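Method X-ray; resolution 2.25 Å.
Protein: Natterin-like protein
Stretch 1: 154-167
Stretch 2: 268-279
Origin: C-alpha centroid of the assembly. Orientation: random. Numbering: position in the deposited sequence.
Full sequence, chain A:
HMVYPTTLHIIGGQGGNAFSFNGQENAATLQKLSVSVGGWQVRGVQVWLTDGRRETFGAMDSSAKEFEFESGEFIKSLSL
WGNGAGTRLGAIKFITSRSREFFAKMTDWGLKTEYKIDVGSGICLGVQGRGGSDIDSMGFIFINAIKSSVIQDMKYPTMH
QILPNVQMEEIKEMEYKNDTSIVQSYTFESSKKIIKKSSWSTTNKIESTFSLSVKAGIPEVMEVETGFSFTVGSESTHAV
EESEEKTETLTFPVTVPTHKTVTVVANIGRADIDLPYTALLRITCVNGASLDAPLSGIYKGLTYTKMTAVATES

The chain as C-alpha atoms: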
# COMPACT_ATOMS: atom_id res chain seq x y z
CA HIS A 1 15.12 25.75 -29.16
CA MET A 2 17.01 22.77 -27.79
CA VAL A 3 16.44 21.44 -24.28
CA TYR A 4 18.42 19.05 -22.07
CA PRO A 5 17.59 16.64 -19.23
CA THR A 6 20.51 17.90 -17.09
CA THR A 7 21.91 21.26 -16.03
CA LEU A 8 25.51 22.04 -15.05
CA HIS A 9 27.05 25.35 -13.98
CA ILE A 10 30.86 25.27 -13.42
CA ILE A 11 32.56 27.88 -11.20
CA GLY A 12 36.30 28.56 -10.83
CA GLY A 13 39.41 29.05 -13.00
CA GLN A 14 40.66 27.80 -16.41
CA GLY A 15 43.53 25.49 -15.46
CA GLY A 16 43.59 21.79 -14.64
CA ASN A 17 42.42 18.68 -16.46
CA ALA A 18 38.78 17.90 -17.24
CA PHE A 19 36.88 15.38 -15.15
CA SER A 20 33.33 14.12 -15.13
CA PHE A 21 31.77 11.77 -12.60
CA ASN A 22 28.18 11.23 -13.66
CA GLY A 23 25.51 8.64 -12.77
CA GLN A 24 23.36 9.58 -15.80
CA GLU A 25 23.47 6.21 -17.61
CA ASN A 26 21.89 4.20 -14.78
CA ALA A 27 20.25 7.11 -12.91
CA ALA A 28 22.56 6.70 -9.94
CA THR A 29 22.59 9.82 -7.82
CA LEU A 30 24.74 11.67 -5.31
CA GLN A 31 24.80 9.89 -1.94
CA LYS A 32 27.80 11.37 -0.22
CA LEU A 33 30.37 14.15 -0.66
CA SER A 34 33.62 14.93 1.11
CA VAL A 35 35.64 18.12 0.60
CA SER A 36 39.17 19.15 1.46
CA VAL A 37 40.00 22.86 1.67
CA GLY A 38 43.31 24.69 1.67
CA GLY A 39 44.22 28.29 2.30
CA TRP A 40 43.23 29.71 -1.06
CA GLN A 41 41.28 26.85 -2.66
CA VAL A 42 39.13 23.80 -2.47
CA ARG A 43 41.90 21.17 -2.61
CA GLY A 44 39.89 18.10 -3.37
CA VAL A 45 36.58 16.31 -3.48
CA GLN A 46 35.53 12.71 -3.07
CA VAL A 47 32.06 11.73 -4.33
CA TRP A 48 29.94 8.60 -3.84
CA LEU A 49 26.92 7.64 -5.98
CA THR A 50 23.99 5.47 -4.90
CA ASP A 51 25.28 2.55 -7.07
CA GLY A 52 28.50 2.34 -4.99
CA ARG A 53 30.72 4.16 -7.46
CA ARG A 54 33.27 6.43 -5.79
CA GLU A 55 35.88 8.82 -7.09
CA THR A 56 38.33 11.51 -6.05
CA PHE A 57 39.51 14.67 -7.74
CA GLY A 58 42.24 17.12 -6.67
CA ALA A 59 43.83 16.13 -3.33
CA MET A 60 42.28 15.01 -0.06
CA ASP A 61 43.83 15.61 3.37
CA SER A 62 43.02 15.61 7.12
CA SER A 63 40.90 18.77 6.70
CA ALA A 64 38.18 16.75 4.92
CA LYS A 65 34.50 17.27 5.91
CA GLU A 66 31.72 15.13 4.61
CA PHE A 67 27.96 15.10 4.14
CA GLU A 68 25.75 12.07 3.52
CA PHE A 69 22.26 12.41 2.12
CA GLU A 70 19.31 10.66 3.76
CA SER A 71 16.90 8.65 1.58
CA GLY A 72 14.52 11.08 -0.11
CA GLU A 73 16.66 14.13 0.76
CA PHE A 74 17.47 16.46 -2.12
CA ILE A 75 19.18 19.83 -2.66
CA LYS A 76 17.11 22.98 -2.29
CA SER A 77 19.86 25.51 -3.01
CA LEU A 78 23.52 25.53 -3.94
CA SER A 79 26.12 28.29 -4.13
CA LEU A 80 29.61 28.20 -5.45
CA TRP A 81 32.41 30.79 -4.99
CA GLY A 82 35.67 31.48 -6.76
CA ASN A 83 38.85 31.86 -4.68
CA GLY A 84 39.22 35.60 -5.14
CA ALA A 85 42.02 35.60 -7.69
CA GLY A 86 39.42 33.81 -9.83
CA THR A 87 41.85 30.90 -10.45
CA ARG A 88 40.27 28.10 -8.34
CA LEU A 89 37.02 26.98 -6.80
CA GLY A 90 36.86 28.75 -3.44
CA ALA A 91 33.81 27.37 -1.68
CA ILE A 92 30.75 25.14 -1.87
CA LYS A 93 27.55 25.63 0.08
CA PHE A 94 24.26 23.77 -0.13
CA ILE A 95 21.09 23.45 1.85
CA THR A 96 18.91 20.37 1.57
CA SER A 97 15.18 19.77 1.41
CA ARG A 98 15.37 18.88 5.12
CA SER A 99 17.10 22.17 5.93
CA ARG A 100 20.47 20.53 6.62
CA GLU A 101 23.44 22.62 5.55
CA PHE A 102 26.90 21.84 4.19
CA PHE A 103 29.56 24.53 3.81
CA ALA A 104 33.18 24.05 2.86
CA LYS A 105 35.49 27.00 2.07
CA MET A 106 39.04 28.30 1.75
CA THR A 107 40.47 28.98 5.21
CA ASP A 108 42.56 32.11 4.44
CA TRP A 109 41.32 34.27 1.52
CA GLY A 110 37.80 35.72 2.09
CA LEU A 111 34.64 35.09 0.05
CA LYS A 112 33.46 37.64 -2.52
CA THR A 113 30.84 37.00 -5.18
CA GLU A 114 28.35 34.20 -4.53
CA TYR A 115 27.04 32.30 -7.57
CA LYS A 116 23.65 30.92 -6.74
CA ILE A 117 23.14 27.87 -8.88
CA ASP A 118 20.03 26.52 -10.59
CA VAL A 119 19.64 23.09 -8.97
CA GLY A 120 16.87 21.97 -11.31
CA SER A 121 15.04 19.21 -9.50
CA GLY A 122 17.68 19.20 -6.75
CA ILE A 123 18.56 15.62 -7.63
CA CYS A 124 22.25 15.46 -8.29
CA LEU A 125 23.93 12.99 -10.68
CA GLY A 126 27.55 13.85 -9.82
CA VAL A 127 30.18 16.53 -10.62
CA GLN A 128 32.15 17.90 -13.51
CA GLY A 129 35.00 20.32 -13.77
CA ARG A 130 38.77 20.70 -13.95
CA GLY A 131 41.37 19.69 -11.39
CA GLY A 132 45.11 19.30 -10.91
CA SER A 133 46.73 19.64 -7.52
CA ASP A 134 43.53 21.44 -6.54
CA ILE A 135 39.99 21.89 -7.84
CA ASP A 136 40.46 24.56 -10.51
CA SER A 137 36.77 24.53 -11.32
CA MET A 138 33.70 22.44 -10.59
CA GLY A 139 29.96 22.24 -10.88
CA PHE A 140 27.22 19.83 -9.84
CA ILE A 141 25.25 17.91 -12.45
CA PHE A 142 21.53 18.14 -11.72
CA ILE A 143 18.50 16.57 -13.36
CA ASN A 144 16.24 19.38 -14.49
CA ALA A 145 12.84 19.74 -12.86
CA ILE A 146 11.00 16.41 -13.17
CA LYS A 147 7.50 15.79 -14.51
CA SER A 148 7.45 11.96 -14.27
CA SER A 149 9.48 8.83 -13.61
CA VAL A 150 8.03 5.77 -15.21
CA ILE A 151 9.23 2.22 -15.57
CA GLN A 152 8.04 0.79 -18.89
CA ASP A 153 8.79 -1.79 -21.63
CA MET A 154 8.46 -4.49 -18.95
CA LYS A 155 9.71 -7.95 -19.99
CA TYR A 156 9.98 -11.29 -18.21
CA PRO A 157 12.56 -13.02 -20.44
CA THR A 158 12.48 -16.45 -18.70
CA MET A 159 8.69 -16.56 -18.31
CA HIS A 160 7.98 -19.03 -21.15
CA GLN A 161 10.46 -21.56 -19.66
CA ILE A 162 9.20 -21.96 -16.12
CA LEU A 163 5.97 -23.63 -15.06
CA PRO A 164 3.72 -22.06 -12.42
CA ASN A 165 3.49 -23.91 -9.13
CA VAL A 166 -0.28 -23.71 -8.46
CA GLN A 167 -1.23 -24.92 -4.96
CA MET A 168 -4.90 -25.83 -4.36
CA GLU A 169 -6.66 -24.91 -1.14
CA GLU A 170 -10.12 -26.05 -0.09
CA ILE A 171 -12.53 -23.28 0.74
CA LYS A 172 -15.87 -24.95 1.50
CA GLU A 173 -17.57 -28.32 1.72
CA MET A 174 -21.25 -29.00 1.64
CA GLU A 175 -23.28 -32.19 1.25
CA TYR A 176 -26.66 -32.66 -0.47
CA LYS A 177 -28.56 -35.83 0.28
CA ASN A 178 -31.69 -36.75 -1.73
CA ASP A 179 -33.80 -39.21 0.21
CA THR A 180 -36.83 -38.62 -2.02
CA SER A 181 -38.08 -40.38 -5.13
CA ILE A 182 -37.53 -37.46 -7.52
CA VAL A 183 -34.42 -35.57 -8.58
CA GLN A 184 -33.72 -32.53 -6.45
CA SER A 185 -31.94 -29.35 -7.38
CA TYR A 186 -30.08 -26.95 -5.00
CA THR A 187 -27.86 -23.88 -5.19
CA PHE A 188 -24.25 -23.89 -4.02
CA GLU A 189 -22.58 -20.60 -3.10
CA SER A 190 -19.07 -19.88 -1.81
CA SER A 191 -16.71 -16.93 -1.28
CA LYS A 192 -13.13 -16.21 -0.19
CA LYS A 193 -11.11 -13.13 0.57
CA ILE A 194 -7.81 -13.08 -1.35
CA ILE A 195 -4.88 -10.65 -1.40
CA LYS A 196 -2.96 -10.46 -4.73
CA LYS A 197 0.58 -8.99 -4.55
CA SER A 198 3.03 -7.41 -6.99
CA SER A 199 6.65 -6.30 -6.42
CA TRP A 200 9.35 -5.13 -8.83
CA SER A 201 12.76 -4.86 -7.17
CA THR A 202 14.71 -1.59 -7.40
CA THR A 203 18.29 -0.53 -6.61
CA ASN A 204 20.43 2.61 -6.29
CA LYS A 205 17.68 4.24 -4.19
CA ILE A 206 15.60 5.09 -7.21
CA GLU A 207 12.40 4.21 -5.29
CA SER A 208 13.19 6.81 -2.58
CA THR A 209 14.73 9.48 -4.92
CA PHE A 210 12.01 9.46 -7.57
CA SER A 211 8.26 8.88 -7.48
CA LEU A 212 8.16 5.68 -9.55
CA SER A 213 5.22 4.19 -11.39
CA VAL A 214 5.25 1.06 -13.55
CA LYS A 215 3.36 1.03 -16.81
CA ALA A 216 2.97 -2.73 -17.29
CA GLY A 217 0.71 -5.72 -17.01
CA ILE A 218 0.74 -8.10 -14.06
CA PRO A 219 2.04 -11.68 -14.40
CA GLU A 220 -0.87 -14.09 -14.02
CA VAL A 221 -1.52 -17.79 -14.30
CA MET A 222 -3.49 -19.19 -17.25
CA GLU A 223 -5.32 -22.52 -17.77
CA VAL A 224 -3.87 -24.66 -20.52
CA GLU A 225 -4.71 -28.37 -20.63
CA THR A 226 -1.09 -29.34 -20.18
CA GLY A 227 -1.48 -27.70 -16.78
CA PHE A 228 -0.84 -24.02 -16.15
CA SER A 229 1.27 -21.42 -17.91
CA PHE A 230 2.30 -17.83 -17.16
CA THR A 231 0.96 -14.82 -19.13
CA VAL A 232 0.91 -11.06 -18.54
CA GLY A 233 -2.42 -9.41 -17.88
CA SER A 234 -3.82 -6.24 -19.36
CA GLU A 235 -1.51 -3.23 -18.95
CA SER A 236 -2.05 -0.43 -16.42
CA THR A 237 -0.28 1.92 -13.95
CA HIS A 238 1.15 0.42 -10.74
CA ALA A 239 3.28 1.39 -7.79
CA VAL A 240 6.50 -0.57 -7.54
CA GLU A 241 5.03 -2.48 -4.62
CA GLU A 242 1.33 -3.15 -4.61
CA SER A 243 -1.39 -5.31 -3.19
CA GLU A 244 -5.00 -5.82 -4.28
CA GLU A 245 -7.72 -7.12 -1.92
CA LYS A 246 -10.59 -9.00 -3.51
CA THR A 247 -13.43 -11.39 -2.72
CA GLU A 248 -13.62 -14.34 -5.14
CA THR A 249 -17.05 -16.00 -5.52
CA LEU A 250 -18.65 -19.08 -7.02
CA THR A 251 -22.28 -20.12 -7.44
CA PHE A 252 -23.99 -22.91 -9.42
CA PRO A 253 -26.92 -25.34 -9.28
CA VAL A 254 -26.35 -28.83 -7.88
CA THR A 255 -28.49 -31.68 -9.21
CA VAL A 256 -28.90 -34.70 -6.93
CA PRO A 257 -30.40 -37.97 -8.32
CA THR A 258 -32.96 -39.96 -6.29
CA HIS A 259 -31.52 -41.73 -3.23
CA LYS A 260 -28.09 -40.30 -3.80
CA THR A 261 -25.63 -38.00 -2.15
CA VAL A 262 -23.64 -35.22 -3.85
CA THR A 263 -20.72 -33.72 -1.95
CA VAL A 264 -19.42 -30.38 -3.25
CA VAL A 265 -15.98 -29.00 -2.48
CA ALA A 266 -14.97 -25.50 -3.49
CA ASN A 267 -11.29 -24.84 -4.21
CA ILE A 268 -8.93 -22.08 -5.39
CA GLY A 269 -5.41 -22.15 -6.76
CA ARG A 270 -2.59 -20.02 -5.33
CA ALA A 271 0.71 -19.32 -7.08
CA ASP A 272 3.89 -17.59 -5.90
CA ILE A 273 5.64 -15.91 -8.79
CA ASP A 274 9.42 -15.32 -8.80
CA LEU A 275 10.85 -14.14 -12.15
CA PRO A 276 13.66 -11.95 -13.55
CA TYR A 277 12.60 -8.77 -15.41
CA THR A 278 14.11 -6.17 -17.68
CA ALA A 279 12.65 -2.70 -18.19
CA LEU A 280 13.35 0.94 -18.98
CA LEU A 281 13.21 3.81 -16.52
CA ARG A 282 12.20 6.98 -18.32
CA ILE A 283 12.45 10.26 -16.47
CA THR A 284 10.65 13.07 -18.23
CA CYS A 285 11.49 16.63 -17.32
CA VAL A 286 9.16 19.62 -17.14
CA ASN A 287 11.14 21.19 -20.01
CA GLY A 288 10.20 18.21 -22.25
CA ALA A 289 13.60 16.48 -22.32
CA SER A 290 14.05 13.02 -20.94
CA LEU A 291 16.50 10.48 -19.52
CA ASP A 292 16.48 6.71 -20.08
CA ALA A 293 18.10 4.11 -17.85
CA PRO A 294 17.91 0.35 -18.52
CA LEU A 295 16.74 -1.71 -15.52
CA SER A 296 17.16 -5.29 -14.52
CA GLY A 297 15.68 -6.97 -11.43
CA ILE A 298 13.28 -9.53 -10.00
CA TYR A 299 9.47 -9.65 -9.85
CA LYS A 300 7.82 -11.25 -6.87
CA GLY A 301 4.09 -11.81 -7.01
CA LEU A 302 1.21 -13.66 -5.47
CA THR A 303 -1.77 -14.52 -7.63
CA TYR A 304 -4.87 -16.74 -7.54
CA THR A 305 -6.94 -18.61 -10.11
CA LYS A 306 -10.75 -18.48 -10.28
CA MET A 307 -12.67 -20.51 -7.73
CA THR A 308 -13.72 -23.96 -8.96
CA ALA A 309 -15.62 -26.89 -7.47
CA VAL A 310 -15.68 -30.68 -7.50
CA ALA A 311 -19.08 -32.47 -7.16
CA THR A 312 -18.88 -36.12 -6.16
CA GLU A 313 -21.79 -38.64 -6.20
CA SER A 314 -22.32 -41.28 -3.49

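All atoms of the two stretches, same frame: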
# COMPACT_ATOMS: atom_id res chain seq x y z
N MET A 154 8.24 -3.41 -19.90
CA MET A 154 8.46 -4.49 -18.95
C MET A 154 8.51 -5.84 -19.67
O MET A 154 7.65 -6.14 -20.45
CB MET A 154 7.36 -4.51 -17.87
CG MET A 154 7.55 -5.58 -16.80
SD MET A 154 9.03 -5.34 -15.81
CE MET A 154 8.69 -3.76 -15.01
N LYS A 155 9.53 -6.64 -19.37
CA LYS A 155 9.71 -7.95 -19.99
C LYS A 155 10.14 -8.95 -18.95
O LYS A 155 10.91 -8.62 -18.06
CB LYS A 155 10.76 -7.92 -21.12
CG LYS A 155 10.28 -7.21 -22.35
CD LYS A 155 11.43 -6.87 -23.29
CE LYS A 155 10.97 -6.35 -24.64
NZ LYS A 155 10.66 -4.90 -24.63
N TYR A 156 9.63 -10.17 -19.07
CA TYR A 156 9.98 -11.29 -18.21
C TYR A 156 10.61 -12.35 -19.13
O TYR A 156 9.91 -13.24 -19.65
CB TYR A 156 8.73 -11.83 -17.50
CG TYR A 156 7.98 -10.75 -16.79
CD1 TYR A 156 8.29 -10.42 -15.48
CD2 TYR A 156 6.95 -10.07 -17.44
CE1 TYR A 156 7.57 -9.42 -14.82
CE2 TYR A 156 6.25 -9.07 -16.81
CZ TYR A 156 6.58 -8.73 -15.50
OH TYR A 156 5.88 -7.72 -14.87
N PRO A 157 11.92 -12.24 -19.36
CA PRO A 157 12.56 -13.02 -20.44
C PRO A 157 12.63 -14.55 -20.20
O PRO A 157 12.84 -15.29 -21.13
CB PRO A 157 13.96 -12.39 -20.55
CG PRO A 157 14.19 -11.71 -19.25
CD PRO A 157 12.85 -11.30 -18.70
N THR A 158 12.47 -15.01 -18.97
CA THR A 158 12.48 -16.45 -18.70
C THR A 158 11.08 -17.02 -18.47
O THR A 158 10.95 -18.19 -18.11
CB THR A 158 13.33 -16.80 -17.49
OG1 THR A 158 12.71 -16.31 -16.30
CG2 THR A 158 14.78 -16.24 -17.63
N MET A 159 10.05 -16.21 -18.69
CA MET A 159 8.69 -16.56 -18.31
C MET A 159 8.15 -17.84 -19.00
O MET A 159 7.62 -18.72 -18.33
CB MET A 159 7.74 -15.41 -18.61
CG MET A 159 6.32 -15.73 -18.14
SD MET A 159 5.26 -14.28 -17.98
CE MET A 159 4.43 -14.24 -19.55
N HIS A 160 8.30 -17.88 -20.32
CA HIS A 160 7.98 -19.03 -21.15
C HIS A 160 8.69 -20.36 -20.81
O HIS A 160 8.33 -21.37 -21.37
CB HIS A 160 8.31 -18.65 -22.61
CG HIS A 160 9.79 -18.46 -22.85
ND1 HIS A 160 10.48 -17.36 -22.37
CD2 HIS A 160 10.71 -19.25 -23.45
CE1 HIS A 160 11.75 -17.47 -22.70
NE2 HIS A 160 11.92 -18.60 -23.36
N GLN A 161 9.70 -20.36 -19.95
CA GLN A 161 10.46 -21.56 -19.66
C GLN A 161 10.19 -22.12 -18.29
O GLN A 161 10.68 -23.21 -17.97
CB GLN A 161 11.98 -21.30 -19.73
CG GLN A 161 12.49 -20.81 -21.08
CD GLN A 161 13.95 -20.32 -21.01
OE1 GLN A 161 14.48 -19.99 -19.94
NE2 GLN A 161 14.60 -20.27 -22.18
N ILE A 162 9.47 -21.40 -17.42
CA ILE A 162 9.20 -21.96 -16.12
C ILE A 162 7.70 -22.17 -15.91
O ILE A 162 6.86 -21.36 -16.35
CB ILE A 162 9.90 -21.19 -15.01
CG1 ILE A 162 9.01 -20.13 -14.44
CG2 ILE A 162 11.21 -20.54 -15.47
CD1 ILE A 162 9.36 -19.86 -12.98
N LEU A 163 7.37 -23.30 -15.29
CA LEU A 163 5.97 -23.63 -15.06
C LEU A 163 5.51 -23.10 -13.72
O LEU A 163 6.25 -23.21 -12.73
CB LEU A 163 5.69 -25.12 -15.19
CG LEU A 163 5.54 -25.61 -16.65
CD1 LEU A 163 4.91 -27.01 -16.60
CD2 LEU A 163 4.75 -24.70 -17.63
N PRO A 164 4.28 -22.55 -13.68
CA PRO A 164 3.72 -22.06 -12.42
C PRO A 164 3.56 -23.20 -11.43
O PRO A 164 3.29 -24.34 -11.82
CB PRO A 164 2.36 -21.50 -12.82
CG PRO A 164 2.42 -21.28 -14.27
CD PRO A 164 3.37 -22.30 -14.81
N ASN A 165 3.77 -22.92 -10.16
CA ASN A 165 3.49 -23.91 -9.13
C ASN A 165 2.15 -23.54 -8.45
O ASN A 165 2.13 -22.81 -7.44
CB ASN A 165 4.61 -23.98 -8.11
CG ASN A 165 4.33 -24.98 -7.02
OD1 ASN A 165 3.53 -25.89 -7.21
ND2 ASN A 165 4.96 -24.81 -5.87
N VAL A 166 1.05 -24.04 -8.99
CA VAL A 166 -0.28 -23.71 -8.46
C VAL A 166 -0.72 -24.65 -7.35
O VAL A 166 -0.93 -25.80 -7.59
CB VAL A 166 -1.32 -23.74 -9.58
CG1 VAL A 166 -2.68 -23.36 -9.05
CG2 VAL A 166 -0.91 -22.78 -10.70
N GLN A 167 -0.82 -24.15 -6.12
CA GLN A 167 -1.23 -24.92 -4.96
C GLN A 167 -2.74 -24.70 -4.70
O GLN A 167 -3.21 -23.55 -4.59
CB GLN A 167 -0.47 -24.54 -3.67
CG GLN A 167 1.05 -24.82 -3.58
CD GLN A 167 1.51 -26.27 -3.86
OE1 GLN A 167 2.68 -26.59 -3.67
NE2 GLN A 167 0.62 -27.13 -4.36
N ILE A 268 -9.60 -23.15 -4.65
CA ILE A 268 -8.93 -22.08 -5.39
C ILE A 268 -7.46 -22.35 -5.48
O ILE A 268 -6.87 -22.99 -4.61
CB ILE A 268 -9.19 -20.70 -4.77
CG1 ILE A 268 -8.95 -19.61 -5.81
CG2 ILE A 268 -8.36 -20.57 -3.53
CD1 ILE A 268 -9.26 -18.20 -5.36
N GLY A 269 -6.86 -21.94 -6.59
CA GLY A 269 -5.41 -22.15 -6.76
C GLY A 269 -4.60 -20.90 -6.42
O GLY A 269 -4.98 -19.80 -6.79
N ARG A 270 -3.48 -21.10 -5.76
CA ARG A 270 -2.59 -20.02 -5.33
C ARG A 270 -1.20 -20.25 -5.92
O ARG A 270 -0.64 -21.34 -5.81
CB ARG A 270 -2.48 -20.07 -3.82
CG ARG A 270 -1.57 -19.06 -3.18
CD ARG A 270 -1.48 -19.35 -1.69
NE ARG A 270 -0.80 -18.26 -0.96
CZ ARG A 270 0.52 -18.11 -0.83
NH1 ARG A 270 1.37 -18.98 -1.39
NH2 ARG A 270 1.00 -17.09 -0.12
N ALA A 271 -0.62 -19.21 -6.51
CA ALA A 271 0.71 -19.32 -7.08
C ALA A 271 1.61 -18.17 -6.70
O ALA A 271 1.24 -17.01 -6.88
CB ALA A 271 0.62 -19.42 -8.60
N ASP A 272 2.78 -18.52 -6.14
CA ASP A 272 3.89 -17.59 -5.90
C ASP A 272 4.68 -17.44 -7.17
O ASP A 272 5.07 -18.43 -7.77
CB ASP A 272 4.81 -18.09 -4.78
CG ASP A 272 4.17 -17.92 -3.40
OD1 ASP A 272 3.91 -16.78 -2.98
OD2 ASP A 272 3.90 -18.92 -2.71
N ILE A 273 4.92 -16.19 -7.57
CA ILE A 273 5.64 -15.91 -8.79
C ILE A 273 6.99 -15.26 -8.48
O ILE A 273 7.07 -14.29 -7.73
CB ILE A 273 4.84 -15.01 -9.73
CG1 ILE A 273 3.46 -15.61 -9.98
CG2 ILE A 273 5.59 -14.78 -11.03
CD1 ILE A 273 2.59 -14.87 -10.98
N ASP A 274 8.06 -15.81 -9.06
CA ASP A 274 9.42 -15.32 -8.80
C ASP A 274 10.16 -15.38 -10.14
O ASP A 274 10.45 -16.47 -10.64
CB ASP A 274 10.09 -16.18 -7.72
CG ASP A 274 11.45 -15.62 -7.27
OD1 ASP A 274 12.29 -15.27 -8.13
OD2 ASP A 274 11.70 -15.56 -6.05
N LEU A 275 10.42 -14.22 -10.75
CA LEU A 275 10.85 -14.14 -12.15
C LEU A 275 11.78 -12.95 -12.39
O LEU A 275 11.52 -11.89 -11.90
CB LEU A 275 9.64 -13.96 -13.05
CG LEU A 275 8.64 -15.11 -13.28
CD1 LEU A 275 7.54 -14.62 -14.19
CD2 LEU A 275 9.32 -16.35 -13.91
N PRO A 276 12.86 -13.12 -13.16
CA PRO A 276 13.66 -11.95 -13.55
C PRO A 276 12.91 -11.03 -14.51
O PRO A 276 12.07 -11.51 -15.29
CB PRO A 276 14.91 -12.56 -14.23
CG PRO A 276 14.46 -13.94 -14.66
CD PRO A 276 13.47 -14.38 -13.61
N TYR A 277 13.20 -9.73 -14.46
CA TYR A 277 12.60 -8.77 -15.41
C TYR A 277 13.63 -7.81 -15.95
O TYR A 277 14.64 -7.55 -15.32
CB TYR A 277 11.44 -7.96 -14.76
CG TYR A 277 11.88 -6.81 -13.89
CD1 TYR A 277 12.22 -5.58 -14.45
CD2 TYR A 277 12.00 -6.96 -12.53
CE1 TYR A 277 12.64 -4.52 -13.66
CE2 TYR A 277 12.40 -5.91 -11.72
CZ TYR A 277 12.73 -4.69 -12.30
OH TYR A 277 13.16 -3.67 -11.48
N THR A 278 13.36 -7.28 -17.13
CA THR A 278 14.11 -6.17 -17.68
C THR A 278 13.09 -5.07 -17.97
O THR A 278 11.90 -5.38 -18.18
CB THR A 278 14.87 -6.51 -18.98
OG1 THR A 278 13.93 -6.87 -19.98
CG2 THR A 278 15.85 -7.68 -18.79
N ALA A 279 13.54 -3.82 -17.96
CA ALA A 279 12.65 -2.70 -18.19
C ALA A 279 13.44 -1.44 -18.48
O ALA A 279 14.66 -1.43 -18.46
CB ALA A 279 11.75 -2.48 -16.95
O HOH W 1 11.27 -13.88 -16.61
O HOH W 2 4.73 -20.40 -9.53

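The contact follows a simple plan: one segment, 268-279, of a longer strand is held near each end of the segment by antiparallel pairings, and between them stretch 1 leaves the ladder as a loop, and Leu275 packs against it. Together the two stretches bury 810 Å².

Leu275 gives up the most surface, 91 Å². Its CA-to-CB bond points toward stretch 1, just where that chain leaves the strand and makes a type I turn from Tyr156 to Met159, closed by Met159 N to Tyr156 O at 3.1 Å. The leucine, with chi1 m and chi2 t, spreads its methyls into this loop. Leu275 CD2 lies 3.6 Å from Ile162 CD1, while Leu275 CD1 is 4.3 Å from Met159 CG and 4.5 Å from Tyr156 CD1. A compact branched side chain suits a pocket whose walls come from residues several positions apart, and here apolar packing makes the contact where no direct backbone hydrogen bond crosses.

Thr278 comes next, with 66 Å² covered. Its backbone carries the first pairing: Lys155 N donates to Thr278 O and Thr278 N donates to Lys155 O, each at 2.9 Å. Its side chain lies on the same face of the sheet as that of Lys155, with Thr278 OG1 3.5 Å from Lys155 CB; the lysine then leads its charged end away, leaving its aliphatic base at the contact. Beside this pair, Met154 uses its flexible chain to return to the partner strand although its CB points away. Met154 SD reaches 3.5 Å from Tyr277 CD1, an oblique sulfur-aromatic approach, and Met154 CE rests 3.8 Å from Ala279 CB.

Pro276, with 60 Å² covered, has no amide hydrogen to offer, but its carbonyl is put to use. A water accepts from Thr158 N at 2.9 Å and donates to Pro276 O at 2.8 Å, tying the turn to the strand where direct bonding has stopped. Thr158 OG1 also packs 3.4 Å from Pro276 CG.

At the other end the ladder resumes. Gln167 N donates to Arg270 O at 2.8 Å, and Arg270 N to Gln167 O at 2.7 Å. Both long side chains lead their ends away, and Arg270 NH1 makes a salt bridge to Asp272 OD2 at 2.9 Å within its own strand. A second water bridges Asn165 N (2.8 Å) and Asp272 O (2.7 Å). Gly269 is needed for room: an ideal CB there would sit 2.7 Å from Val166 CG1, a clash.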